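Local coordinates for 2-oxoglutarate dehydrogenase E3 component (PDB 2YQU), which probably catalyses the NAD(+)-dependent reoxidation of protein-bound dihydrolipoyl groups, using one FAD per subunit and a redox-active disulfide, at residues Ala79-Lys84 against Val184-Leu189; Ala147-Glu152 against Val256-Gly261; Ala213-Phe218 against Ile225-Arg230; Leu276-Asp279 against Arg283-Val286; Gly384-Leu389 against Lys442-Ala447. All coordinates share one frame; numbering follows the deposited sequence.

Contact 1 (Ala79-Lys84 against Val184-Leu189); sequences ALMAHK and VVWHRL
The helix that follows the glycine-rich turn of the NAD(+)-binding Rossmann fold, helix 177-188, meets the long helix 77-102 here, with Leu80 and Met81 on one side and Trp186 and Leu189 on the other. The contact is small and wholly apolar, and the two backbones stay well apart: even the nearest pair, Leu80 CA and Leu189 CA, is separated by 10.9 Å, so the side-chain ends do the touching. Leu80 and Leu189 reach for each other tip to tip, the CD2 methyl of Leu80 lying 3.9 Å from CD1 of Leu189, which sits where its helix has given way to loop. Leu80 is shared, because it also packs on Thr54 and on Leu66 of the second subunit. Trp186 comes in beside this pair. Its NE1 is taken by Ala160 O and its ring meets that of Phe163, two partners that hold the indole in place. Val185 CG1 lies over one face, offset toward the rim. The six-membered ring turns its CH2 and CZ2 to Met81, which answers from the opposite direction. The methionine chain is bent at chi2 (-67°) and straight beyond, a shape that carries the terminal methyl to the indole edge, near the ring plane, with Met81 CE 3.6 Å from Trp186 CH2 and 3.9 Å from CZ2.

Contact 2 (Ala147-Glu152 against Val256-Gly261); sequences AQVDYE and VLVAVG
Val258 sits at the end of strand 255-258 in the parallel sheet of the NAD(+)-binding domain, and its two methyls receive Ala147 and Val149 from the loop that leads into the neighbouring edge strand, 154-155. This is the packed part of the contact. CG1 of Val258, anti to its own backbone N (chi1 179°), faces Ala147 CB at 4.2 Å, while the other branch takes the second partner, Val258 CG2 lying 4.2 Å from Val149 CG2. One valine thus touches two residues of the loop, a methyl to each, and Ala147 and Val258 are both buried. Between the two loop residues, Gln148 is the centre of an inverse gamma turn; it starts its side chain away from the strand and packs on Val235 and Pro236, while its backbone bonds to that of Val234. Farther along, the loop is more exposed and a polar turn shapes it. Asp150 OD2 receives Glu152 N at 2.9 Å from above the carboxylate plane, an Asx turn, and the same oxygen also accepts from the amides of Arg153 and Val154. Tyr151 and Glu152 lie exposed here, although Val149 CG1 covers one face of the tyrosine ring near its rim and Glu152 O bonds to Arg255 NH1. Beyond the strand the chain runs on to Gly261, predicted to bind NAD(+). With methyl groups alone meeting across the contact, the grip is nondirectional: burial holds loop to strand, while the Asx turn at Asp150 helps to shape the loop.

Contact 3 (Ala213-Phe218 against Ile225-Arg230); sequences AAERVF and IRTGVR
Glu215 turns its CG anti to the backbone N (chi1 -180°) and stays extended beyond it, which carries the side chain alongside Ile225 and brings the carboxylate up to Thr227. Ile225 has CG2 likewise anti to N, which turns that methyl to the acid chain; the two side chains slide past each other in opposite directions. Glu215 OE1 comes to 3.8 Å from Ile225 CG2, and farther back Glu215 CG is 4.1 Å from the same methyl. At the tip, Glu215 OE2 is 3.9 Å from Thr227 CG2. The threonine's hydroxyl reaches the acid by way of a water: Thr227 OG1 donates to this water over 2.8 Å, and the water in turn donates to Glu215 OE2 over 2.7 Å. The segments belong to the second half of a beta-alpha-beta unit, in which helix 208-221 links strand 192-196 to strand 224-226, an outermost strand of the parallel NAD(+)-domain sheet within this chain. Thr227 follows that strand, its side chain about 4 Å from that of Glu197, an NAD(+)-binding residue. Glu215 OE1 also makes a salt bridge with Lys219, one turn along the helix. With an alanine here, the water would probably lose its acceptor, Lys219 its charge mate, and the methyls of Ile225 and Thr227 the chain that covers them. Phe218 adds its CB, 4.5 Å from Ile225 CD1, while the phenyl ring leads away to pack on Leu180, Val184 and Ile346.

Contact 4 (Leu276-Asp279 against Arg283-Val286); sequences LSTD and RIPV
Asp279 and Arg283 bring carboxylate and guanidinium together aslant, their planes 54° apart, instead of lining up flat as a two-pronged pair. Asp279 OD2 serves the guanidinium obliquely, 2.9 Å from Arg283 NE and 3.2 Å from Arg283 NH2, and both hydrogen bonds of this salt bridge are weak and bent. The second oxygen turns to the main chain: Arg283 N donates to Asp279 OD1 over 3.0 Å, meeting it from above the carboxylate plane. Beside this, Asp279 N donates to Arg283 O at 2.8 Å, a much straighter bond (161°). Thr278 CA adds a CH...O contact of 3.1 Å to Arg283 O, and Pro285 CD rests on Ser277 O. An alanine in place of Asp279 is likely to leave Arg283 N without this acceptor and the guanidinium, already close to Arg281, without its countercharge. The two segments fold back on each other in the surface loop between strands 262-264 and 297-299, with Ile284 turned away onto Ile135 and Ala299 of the FAD-domain sheet. The two straighter bonds thus both involve the backbone of Arg283, one from the Asp279 amide and one to its carboxylate, with the salt bridge, its two hydrogen bonds weak, added to them.

Contact 5 (Gly384-Leu389 against Lys442-Ala447); sequences GFIKVL and KEAALA
Strand 385-389 and helix 442-447 run in roughly the same direction, 37° apart, and their axes close to 7.1 Å, bringing Val388 CA within 5.6 Å of Ala445 CA. So near an approach suits the small residues on the helix. Ala444 points its methyl at the strand, where CB lies 3.5 Å from Ile386 O and 3.8 Å from Val388 CG2. Ile386 meets it more loosely from the same strand, its CG2 being 4.2 Å from Ala444 CB. Val388 does most of the work on its side. Its CG2 branch stands anti to the carbonyl carbon, beside the backbone N, and settles against the helix backbone itself, 3.7 Å from Ala445 N, with Ala445 CB just beyond at 4.3 Å. This is the dimerisation domain, where helix 438-449 covers one face of an antiparallel sheet. Strand 385-391 lies inside that sheet between 397-404 and 363-369, so its residues alternate: Ile386 and Val388 face the helix, whereas Lys387 starts away from it, and its NZ forms salt bridges with Asp207, Glu209 and Glu353. The apolar layer extends along the helix to Ile440, under Ile386, and to Leu441, which both strand residues touch, as they do Val400 on the neighbouring strand. Elsewhere on the helix, the carboxylate of Glu443 is engaged near the chain's C-terminus, OE1 accepting from Ile453 N and OE2 bonding to His454 ND1.

In the fold
Contacts 2 and 3 serve the same parallel NAD(+)-domain sheet from different strands, 255-258 and the outermost 224-226, and contact 3 is nested inside the loop that contact 2 closes. Contact 1 joins that domain to helix 77-102 and touches contact 3 where Val184 CG2 meets Phe218 CE2 at 3.9 Å. Contact 3 also reaches the dimerisation domain, Ala213 packing on Phe385 of contact 5. Contacts 1, 2 and 5 rely on apolar groups, though contact 1 is only partly buried; contact 3 mixes methyls with a water bridge. Contact 4, alone at the surface, lies on the opposite side of the chain's centre from contact 1 and is the one built from direct hydrogen bonds and charge.

Contact 1 (Ala79-Lys84 against Val184-Leu189)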
# COMPACT_ATOMS: atom_id res chain seq x y z
N ALA A 79 26.49 10.76 1.12
CA ALA A 79 25.15 11.22 1.48
C ALA A 79 24.18 10.04 1.58
O ALA A 79 23.33 10.03 2.46
CB ALA A 79 24.64 12.24 0.47
N LEU A 80 24.32 9.06 0.70
CA LEU A 80 23.50 7.85 0.70
C LEU A 80 23.71 7.07 2.00
O LEU A 80 22.76 6.66 2.65
CB LEU A 80 23.84 6.95 -0.50
CG LEU A 80 22.88 5.78 -0.77
CD1 LEU A 80 21.67 6.27 -1.52
CD2 LEU A 80 23.56 4.66 -1.55
N MET A 81 24.97 6.92 2.39
CA MET A 81 25.33 6.17 3.59
C MET A 81 24.97 6.97 4.85
O MET A 81 24.61 6.39 5.87
CB MET A 81 26.82 5.81 3.58
CG MET A 81 27.18 4.79 2.52
SD MET A 81 26.45 3.19 2.86
CE MET A 81 26.91 2.30 1.42
N ALA A 82 25.05 8.30 4.76
CA ALA A 82 24.68 9.16 5.87
C ALA A 82 23.19 9.04 6.18
O ALA A 82 22.80 9.00 7.33
CB ALA A 82 25.05 10.60 5.58
N HIS A 83 22.37 8.96 5.14
CA HIS A 83 20.93 8.77 5.31
C HIS A 83 20.67 7.44 6.01
O HIS A 83 19.90 7.36 6.96
CB HIS A 83 20.20 8.82 3.97
CG HIS A 83 18.76 8.41 4.06
ND1 HIS A 83 17.81 9.18 4.69
CD2 HIS A 83 18.13 7.29 3.64
CE1 HIS A 83 16.65 8.56 4.64
NE2 HIS A 83 16.81 7.41 4.02
N LYS A 84 21.34 6.39 5.54
CA LYS A 84 21.21 5.05 6.10
C LYS A 84 21.51 5.09 7.59
O LYS A 84 20.73 4.60 8.40
CB LYS A 84 22.17 4.09 5.40
CG LYS A 84 22.13 2.64 5.91
CD LYS A 84 23.33 1.83 5.42
CE LYS A 84 24.64 2.32 6.05
NZ LYS A 84 25.75 1.35 5.89
N VAL A 184 20.64 -5.97 -5.80
CA VAL A 184 19.89 -4.93 -6.50
C VAL A 184 20.36 -3.53 -6.08
O VAL A 184 20.49 -2.65 -6.92
CB VAL A 184 18.36 -5.10 -6.27
CG1 VAL A 184 17.59 -3.82 -6.63
CG2 VAL A 184 17.84 -6.28 -7.08
N VAL A 185 20.64 -3.33 -4.79
CA VAL A 185 21.10 -2.03 -4.31
C VAL A 185 22.31 -1.57 -5.12
O VAL A 185 22.35 -0.45 -5.59
CB VAL A 185 21.48 -2.10 -2.81
CG1 VAL A 185 22.35 -0.91 -2.40
CG2 VAL A 185 20.23 -2.15 -1.94
N TRP A 186 23.29 -2.46 -5.27
CA TRP A 186 24.56 -2.09 -5.90
C TRP A 186 24.45 -2.10 -7.42
O TRP A 186 25.10 -1.29 -8.10
CB TRP A 186 25.70 -2.97 -5.37
CG TRP A 186 25.94 -2.68 -3.91
CD1 TRP A 186 25.60 -3.47 -2.85
CD2 TRP A 186 26.48 -1.48 -3.36
NE1 TRP A 186 25.94 -2.85 -1.67
CE2 TRP A 186 26.48 -1.62 -1.96
CE3 TRP A 186 26.99 -0.30 -3.91
CZ2 TRP A 186 26.96 -0.63 -1.10
CZ3 TRP A 186 27.47 0.69 -3.05
CH2 TRP A 186 27.46 0.51 -1.66
N HIS A 187 23.58 -2.96 -7.96
CA HIS A 187 23.29 -2.96 -9.39
C HIS A 187 22.72 -1.61 -9.83
O HIS A 187 23.09 -1.08 -10.88
CB HIS A 187 22.32 -4.08 -9.74
CG HIS A 187 21.78 -3.98 -11.13
ND1 HIS A 187 22.57 -4.18 -12.25
CD2 HIS A 187 20.55 -3.65 -11.59
CE1 HIS A 187 21.84 -3.99 -13.34
NE2 HIS A 187 20.61 -3.67 -12.96
N ARG A 188 21.82 -1.06 -9.02
CA ARG A 188 21.23 0.25 -9.30
C ARG A 188 22.28 1.36 -9.36
O ARG A 188 22.07 2.37 -10.03
CB ARG A 188 20.22 0.60 -8.23
CG ARG A 188 18.97 -0.20 -8.29
CD ARG A 188 18.14 -0.06 -7.04
NE ARG A 188 16.84 -0.69 -7.20
CZ ARG A 188 15.95 -0.79 -6.22
NH1 ARG A 188 16.20 -0.27 -5.02
NH2 ARG A 188 14.78 -1.40 -6.44
N LEU A 189 23.38 1.19 -8.64
CA LEU A 189 24.44 2.19 -8.58
C LEU A 189 25.57 1.94 -9.58
O LEU A 189 26.57 2.65 -9.58
CB LEU A 189 25.00 2.25 -7.15
CG LEU A 189 23.95 2.61 -6.08
CD1 LEU A 189 24.59 2.69 -4.72
CD2 LEU A 189 23.23 3.92 -6.40

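Contact 2 (Ala147-Glu152 against Val256-Gly261)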
# COMPACT_ATOMS: atom_id res chain seq x y z
N ALA A 147 34.01 -20.89 2.15
CA ALA A 147 33.98 -19.44 1.97
C ALA A 147 34.93 -18.76 2.95
O ALA A 147 34.68 -18.74 4.15
CB ALA A 147 32.57 -18.91 2.15
N GLN A 148 36.03 -18.23 2.42
CA GLN A 148 37.02 -17.54 3.24
C GLN A 148 36.63 -16.06 3.34
O GLN A 148 37.06 -15.24 2.54
CB GLN A 148 38.43 -17.72 2.66
CG GLN A 148 38.88 -19.18 2.62
CD GLN A 148 40.18 -19.40 1.87
OE1 GLN A 148 40.31 -20.36 1.10
NE2 GLN A 148 41.15 -18.51 2.08
N VAL A 149 35.79 -15.77 4.33
CA VAL A 149 35.30 -14.42 4.58
C VAL A 149 36.35 -13.65 5.36
O VAL A 149 36.68 -14.02 6.49
CB VAL A 149 33.98 -14.47 5.38
CG1 VAL A 149 33.51 -13.07 5.80
CG2 VAL A 149 32.91 -15.17 4.56
N ASP A 150 36.88 -12.58 4.76
CA ASP A 150 37.80 -11.67 5.44
C ASP A 150 37.14 -10.33 5.82
O ASP A 150 37.81 -9.41 6.26
CB ASP A 150 39.06 -11.44 4.58
CG ASP A 150 38.77 -10.67 3.31
OD1 ASP A 150 39.72 -10.32 2.57
OD2 ASP A 150 37.61 -10.35 2.98
N TYR A 151 35.82 -10.23 5.62
CA TYR A 151 35.05 -9.01 5.91
C TYR A 151 35.53 -7.75 5.16
O TYR A 151 35.21 -6.63 5.54
CB TYR A 151 34.98 -8.79 7.43
CG TYR A 151 34.42 -10.00 8.13
CD1 TYR A 151 35.25 -10.87 8.84
CD2 TYR A 151 33.07 -10.31 8.06
CE1 TYR A 151 34.74 -12.01 9.46
CE2 TYR A 151 32.55 -11.43 8.68
CZ TYR A 151 33.38 -12.28 9.38
OH TYR A 151 32.85 -13.39 9.99
N GLU A 152 36.27 -7.96 4.07
CA GLU A 152 36.81 -6.88 3.25
C GLU A 152 36.43 -7.13 1.80
O GLU A 152 35.58 -6.43 1.25
CB GLU A 152 38.34 -6.80 3.40
CG GLU A 152 38.81 -6.24 4.73
CD GLU A 152 40.28 -6.50 4.99
OE1 GLU A 152 41.00 -6.94 4.06
OE2 GLU A 152 40.74 -6.26 6.14
N VAL A 256 32.71 -10.05 -3.10
CA VAL A 256 31.81 -11.19 -3.13
C VAL A 256 31.01 -11.19 -1.84
O VAL A 256 31.58 -11.15 -0.75
CB VAL A 256 32.57 -12.52 -3.28
CG1 VAL A 256 31.62 -13.70 -3.16
CG2 VAL A 256 33.31 -12.55 -4.60
N LEU A 257 29.69 -11.20 -1.97
CA LEU A 257 28.79 -11.27 -0.82
C LEU A 257 28.38 -12.71 -0.61
O LEU A 257 27.76 -13.32 -1.46
CB LEU A 257 27.54 -10.40 -1.05
CG LEU A 257 26.36 -10.58 -0.07
CD1 LEU A 257 26.80 -10.38 1.36
CD2 LEU A 257 25.24 -9.59 -0.39
N VAL A 258 28.72 -13.25 0.56
CA VAL A 258 28.34 -14.60 0.92
C VAL A 258 27.03 -14.50 1.71
O VAL A 258 27.03 -14.08 2.86
CB VAL A 258 29.45 -15.27 1.76
CG1 VAL A 258 29.05 -16.69 2.18
CG2 VAL A 258 30.75 -15.30 0.95
N ALA A 259 25.93 -14.86 1.06
CA ALA A 259 24.57 -14.76 1.62
C ALA A 259 23.80 -16.05 1.34
O ALA A 259 22.78 -16.04 0.67
CB ALA A 259 23.85 -13.56 1.00
N VAL A 260 24.32 -17.16 1.86
CA VAL A 260 23.73 -18.48 1.63
C VAL A 260 22.78 -18.93 2.75
O VAL A 260 22.34 -20.08 2.78
CB VAL A 260 24.83 -19.54 1.46
CG1 VAL A 260 25.67 -19.22 0.23
CG2 VAL A 260 25.72 -19.61 2.72
N GLY A 261 22.49 -18.02 3.67
CA GLY A 261 21.55 -18.29 4.74
C GLY A 261 22.00 -17.71 6.06
O GLY A 261 23.04 -17.08 6.14

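Contact 3 (Ala213-Phe218 against Ile225-Arg230)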
# COMPACT_ATOMS: atom_id res chain seq x y z
N ALA A 213 8.95 -15.61 -11.91
CA ALA A 213 8.71 -14.25 -12.40
C ALA A 213 9.80 -13.30 -11.92
O ALA A 213 10.25 -12.44 -12.67
CB ALA A 213 7.36 -13.77 -11.96
N ALA A 214 10.23 -13.47 -10.68
CA ALA A 214 11.25 -12.61 -10.09
C ALA A 214 12.55 -12.75 -10.88
O ALA A 214 13.17 -11.76 -11.23
CB ALA A 214 11.47 -12.96 -8.64
N GLU A 215 12.94 -13.99 -11.18
CA GLU A 215 14.15 -14.25 -11.96
C GLU A 215 14.11 -13.55 -13.32
O GLU A 215 15.10 -12.95 -13.74
CB GLU A 215 14.39 -15.76 -12.12
CG GLU A 215 15.65 -16.07 -12.93
CD GLU A 215 16.14 -17.51 -12.78
OE1 GLU A 215 17.19 -17.82 -13.38
OE2 GLU A 215 15.49 -18.32 -12.08
N ARG A 216 12.97 -13.63 -14.01
CA ARG A 216 12.80 -12.96 -15.30
C ARG A 216 12.98 -11.44 -15.19
O ARG A 216 13.64 -10.82 -16.02
CB ARG A 216 11.40 -13.24 -15.88
CG ARG A 216 11.29 -14.49 -16.71
CD ARG A 216 9.95 -14.62 -17.44
NE ARG A 216 9.45 -16.00 -17.42
CZ ARG A 216 8.56 -16.50 -16.55
NH1 ARG A 216 8.02 -15.75 -15.60
NH2 ARG A 216 8.20 -17.77 -16.65
N VAL A 217 12.39 -10.85 -14.16
CA VAL A 217 12.43 -9.40 -13.97
C VAL A 217 13.85 -8.93 -13.68
O VAL A 217 14.31 -7.94 -14.25
CB VAL A 217 11.47 -8.97 -12.83
CG1 VAL A 217 11.67 -7.51 -12.45
CG2 VAL A 217 10.03 -9.22 -13.23
N PHE A 218 14.56 -9.65 -12.81
CA PHE A 218 15.90 -9.23 -12.43
C PHE A 218 16.89 -9.39 -13.56
O PHE A 218 17.81 -8.60 -13.68
CB PHE A 218 16.36 -9.96 -11.17
CG PHE A 218 15.57 -9.60 -9.94
CD1 PHE A 218 15.02 -10.59 -9.13
CD2 PHE A 218 15.37 -8.26 -9.59
CE1 PHE A 218 14.29 -10.26 -7.99
CE2 PHE A 218 14.64 -7.93 -8.46
CZ PHE A 218 14.10 -8.93 -7.66
N ILE A 225 21.68 -13.92 -13.28
CA ILE A 225 21.20 -14.90 -12.31
C ILE A 225 21.51 -16.31 -12.82
O ILE A 225 21.08 -16.70 -13.91
CB ILE A 225 19.66 -14.78 -12.10
CG1 ILE A 225 19.24 -13.33 -11.81
CG2 ILE A 225 19.19 -15.71 -10.99
CD1 ILE A 225 19.79 -12.76 -10.55
N ARG A 226 22.25 -17.08 -12.03
CA ARG A 226 22.63 -18.43 -12.41
C ARG A 226 22.25 -19.41 -11.32
O ARG A 226 22.90 -19.46 -10.27
CB ARG A 226 24.13 -18.52 -12.68
CG ARG A 226 24.59 -17.61 -13.80
CD ARG A 226 26.07 -17.62 -13.98
NE ARG A 226 26.54 -18.95 -14.35
CZ ARG A 226 27.81 -19.32 -14.42
NH1 ARG A 226 28.78 -18.46 -14.15
NH2 ARG A 226 28.11 -20.56 -14.78
N THR A 227 21.20 -20.16 -11.56
CA THR A 227 20.75 -21.20 -10.64
C THR A 227 21.36 -22.54 -11.03
O THR A 227 21.97 -22.67 -12.09
CB THR A 227 19.21 -21.28 -10.64
OG1 THR A 227 18.74 -21.58 -11.96
CG2 THR A 227 18.59 -19.92 -10.30
N GLY A 228 21.20 -23.54 -10.17
CA GLY A 228 21.75 -24.86 -10.41
C GLY A 228 23.28 -24.90 -10.45
O GLY A 228 23.86 -25.75 -11.12
N VAL A 229 23.91 -24.01 -9.69
CA VAL A 229 25.37 -23.85 -9.69
C VAL A 229 25.89 -24.02 -8.26
O VAL A 229 25.45 -23.32 -7.34
CB VAL A 229 25.76 -22.45 -10.22
CG1 VAL A 229 27.22 -22.12 -9.93
CG2 VAL A 229 25.47 -22.37 -11.73
N ARG A 230 26.82 -24.95 -8.08
CA ARG A 230 27.43 -25.17 -6.78
C ARG A 230 28.78 -24.45 -6.67
O ARG A 230 29.75 -24.80 -7.34
CB ARG A 230 27.63 -26.66 -6.52
CG ARG A 230 28.15 -26.95 -5.11
CD ARG A 230 27.91 -28.37 -4.65
NE ARG A 230 28.81 -29.32 -5.30
CZ ARG A 230 30.05 -29.59 -4.91
NH1 ARG A 230 30.60 -28.98 -3.87
NH2 ARG A 230 30.76 -30.48 -5.58
O HOH W 1 16.18 -20.87 -12.75

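Contact 4 (Leu276-Asp279 against Arg283-Val286)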
# COMPACT_ATOMS: atom_id res chain seq x y z
N LEU A 276 19.09 -27.40 28.49
CA LEU A 276 18.60 -27.24 27.13
C LEU A 276 19.66 -27.61 26.11
O LEU A 276 20.85 -27.59 26.40
CB LEU A 276 18.18 -25.79 26.88
CG LEU A 276 17.10 -25.24 27.82
CD1 LEU A 276 16.89 -23.74 27.58
CD2 LEU A 276 15.80 -26.01 27.64
N SER A 277 19.20 -27.93 24.91
CA SER A 277 20.10 -28.19 23.79
C SER A 277 19.49 -27.74 22.47
O SER A 277 18.29 -27.49 22.38
CB SER A 277 20.46 -29.68 23.73
OG SER A 277 19.31 -30.48 23.63
N THR A 278 20.34 -27.64 21.46
CA THR A 278 19.90 -27.31 20.11
C THR A 278 19.71 -28.56 19.28
O THR A 278 20.33 -29.60 19.54
CB THR A 278 20.92 -26.38 19.43
OG1 THR A 278 22.24 -26.95 19.51
CG2 THR A 278 21.04 -25.06 20.18
N ASP A 279 18.86 -28.45 18.26
CA ASP A 279 18.68 -29.53 17.30
C ASP A 279 19.76 -29.46 16.21
O ASP A 279 20.74 -28.74 16.34
CB ASP A 279 17.25 -29.53 16.73
CG ASP A 279 16.94 -28.31 15.87
OD1 ASP A 279 17.86 -27.57 15.44
OD2 ASP A 279 15.76 -28.01 15.58
N ARG A 283 18.71 -24.82 16.12
CA ARG A 283 17.52 -24.21 16.71
C ARG A 283 17.29 -24.74 18.12
O ARG A 283 17.69 -25.86 18.43
CB ARG A 283 16.28 -24.52 15.88
CG ARG A 283 16.32 -24.01 14.47
CD ARG A 283 15.20 -24.59 13.60
NE ARG A 283 15.34 -26.04 13.44
CZ ARG A 283 14.57 -26.79 12.65
NH1 ARG A 283 13.60 -26.24 11.93
NH2 ARG A 283 14.77 -28.10 12.58
N ILE A 284 16.64 -23.93 18.96
CA ILE A 284 16.14 -24.38 20.25
C ILE A 284 14.72 -24.87 20.03
O ILE A 284 13.85 -24.09 19.62
CB ILE A 284 16.15 -23.23 21.28
CG1 ILE A 284 17.57 -22.70 21.49
CG2 ILE A 284 15.54 -23.70 22.62
CD1 ILE A 284 17.64 -21.39 22.22
N PRO A 285 14.48 -26.16 20.26
CA PRO A 285 13.12 -26.70 20.12
C PRO A 285 12.14 -26.03 21.08
O PRO A 285 12.45 -25.82 22.24
CB PRO A 285 13.29 -28.18 20.46
CG PRO A 285 14.73 -28.46 20.24
CD PRO A 285 15.43 -27.22 20.64
N VAL A 286 10.97 -25.65 20.57
CA VAL A 286 9.90 -25.10 21.39
C VAL A 286 8.56 -25.73 21.01
O VAL A 286 8.41 -26.29 19.92
CB VAL A 286 9.81 -23.56 21.26
CG1 VAL A 286 11.03 -22.91 21.87
CG2 VAL A 286 9.65 -23.13 19.81

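Contact 5 (Gly384-Leu389 against Lys442-Ala447)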
# COMPACT_ATOMS: atom_id res chain seq x y z
N GLY A 384 3.72 -7.74 -13.58
CA GLY A 384 3.39 -8.27 -12.28
C GLY A 384 2.01 -8.86 -12.22
O GLY A 384 1.22 -8.75 -13.16
N PHE A 385 1.71 -9.50 -11.10
CA PHE A 385 0.38 -10.05 -10.85
C PHE A 385 0.19 -10.29 -9.36
O PHE A 385 1.14 -10.28 -8.59
CB PHE A 385 0.20 -11.38 -11.59
CG PHE A 385 1.12 -12.48 -11.11
CD1 PHE A 385 0.74 -13.30 -10.05
CD2 PHE A 385 2.35 -12.70 -11.72
CE1 PHE A 385 1.59 -14.32 -9.60
CE2 PHE A 385 3.20 -13.71 -11.27
CZ PHE A 385 2.81 -14.52 -10.21
N ILE A 386 -1.06 -10.47 -8.97
CA ILE A 386 -1.38 -11.03 -7.66
C ILE A 386 -2.27 -12.25 -7.87
O ILE A 386 -3.14 -12.26 -8.73
CB ILE A 386 -2.07 -10.00 -6.73
CG1 ILE A 386 -1.10 -8.86 -6.39
CG2 ILE A 386 -2.55 -10.67 -5.43
CD1 ILE A 386 -1.74 -7.70 -5.66
N LYS A 387 -2.02 -13.28 -7.07
CA LYS A 387 -2.67 -14.56 -7.15
C LYS A 387 -3.26 -14.88 -5.77
O LYS A 387 -2.56 -14.79 -4.76
CB LYS A 387 -1.63 -15.60 -7.57
CG LYS A 387 -2.00 -17.04 -7.36
CD LYS A 387 -1.11 -17.97 -8.18
CE LYS A 387 0.18 -18.34 -7.44
NZ LYS A 387 0.99 -19.35 -8.20
N VAL A 388 -4.54 -15.22 -5.74
CA VAL A 388 -5.22 -15.68 -4.54
C VAL A 388 -5.52 -17.17 -4.67
O VAL A 388 -6.06 -17.63 -5.67
CB VAL A 388 -6.53 -14.89 -4.30
CG1 VAL A 388 -7.35 -15.50 -3.15
CG2 VAL A 388 -6.22 -13.42 -4.03
N LEU A 389 -5.15 -17.93 -3.64
CA LEU A 389 -5.45 -19.35 -3.57
C LEU A 389 -6.58 -19.54 -2.56
O LEU A 389 -6.45 -19.11 -1.43
CB LEU A 389 -4.21 -20.12 -3.13
CG LEU A 389 -2.95 -19.82 -3.95
CD1 LEU A 389 -1.78 -20.64 -3.48
CD2 LEU A 389 -3.21 -20.05 -5.43
N LYS A 442 -8.34 -7.22 -5.10
CA LYS A 442 -9.79 -7.39 -5.15
C LYS A 442 -10.18 -8.32 -6.30
O LYS A 442 -10.92 -9.28 -6.09
CB LYS A 442 -10.48 -6.04 -5.34
CG LYS A 442 -12.00 -6.11 -5.38
CD LYS A 442 -12.58 -4.81 -5.91
CE LYS A 442 -14.08 -4.87 -6.04
NZ LYS A 442 -14.58 -3.84 -6.99
N GLU A 443 -9.68 -8.03 -7.50
CA GLU A 443 -10.04 -8.79 -8.69
C GLU A 443 -9.46 -10.20 -8.64
O GLU A 443 -10.11 -11.15 -9.06
CB GLU A 443 -9.63 -8.06 -9.98
CG GLU A 443 -10.32 -6.72 -10.22
CD GLU A 443 -11.74 -6.83 -10.77
OE1 GLU A 443 -12.11 -7.89 -11.30
OE2 GLU A 443 -12.50 -5.85 -10.65
N ALA A 444 -8.24 -10.34 -8.11
CA ALA A 444 -7.64 -11.66 -7.93
C ALA A 444 -8.51 -12.51 -7.01
O ALA A 444 -8.73 -13.70 -7.27
CB ALA A 444 -6.23 -11.55 -7.36
N ALA A 445 -9.03 -11.89 -5.96
CA ALA A 445 -9.86 -12.58 -4.98
C ALA A 445 -11.18 -13.01 -5.61
O ALA A 445 -11.61 -14.13 -5.39
CB ALA A 445 -10.12 -11.72 -3.78
N LEU A 446 -11.81 -12.11 -6.36
CA LEU A 446 -13.04 -12.43 -7.09
C LEU A 446 -12.83 -13.58 -8.06
O LEU A 446 -13.70 -14.44 -8.21
CB LEU A 446 -13.54 -11.23 -7.89
CG LEU A 446 -14.20 -10.10 -7.10
CD1 LEU A 446 -14.50 -8.94 -8.03
CD2 LEU A 446 -15.46 -10.57 -6.40
N ALA A 447 -11.69 -13.56 -8.76
CA ALA A 447 -11.34 -14.61 -9.71
C ALA A 447 -11.17 -15.97 -9.04
O ALA A 447 -11.47 -17.00 -9.64
CB ALA A 447 -10.05 -14.23 -10.47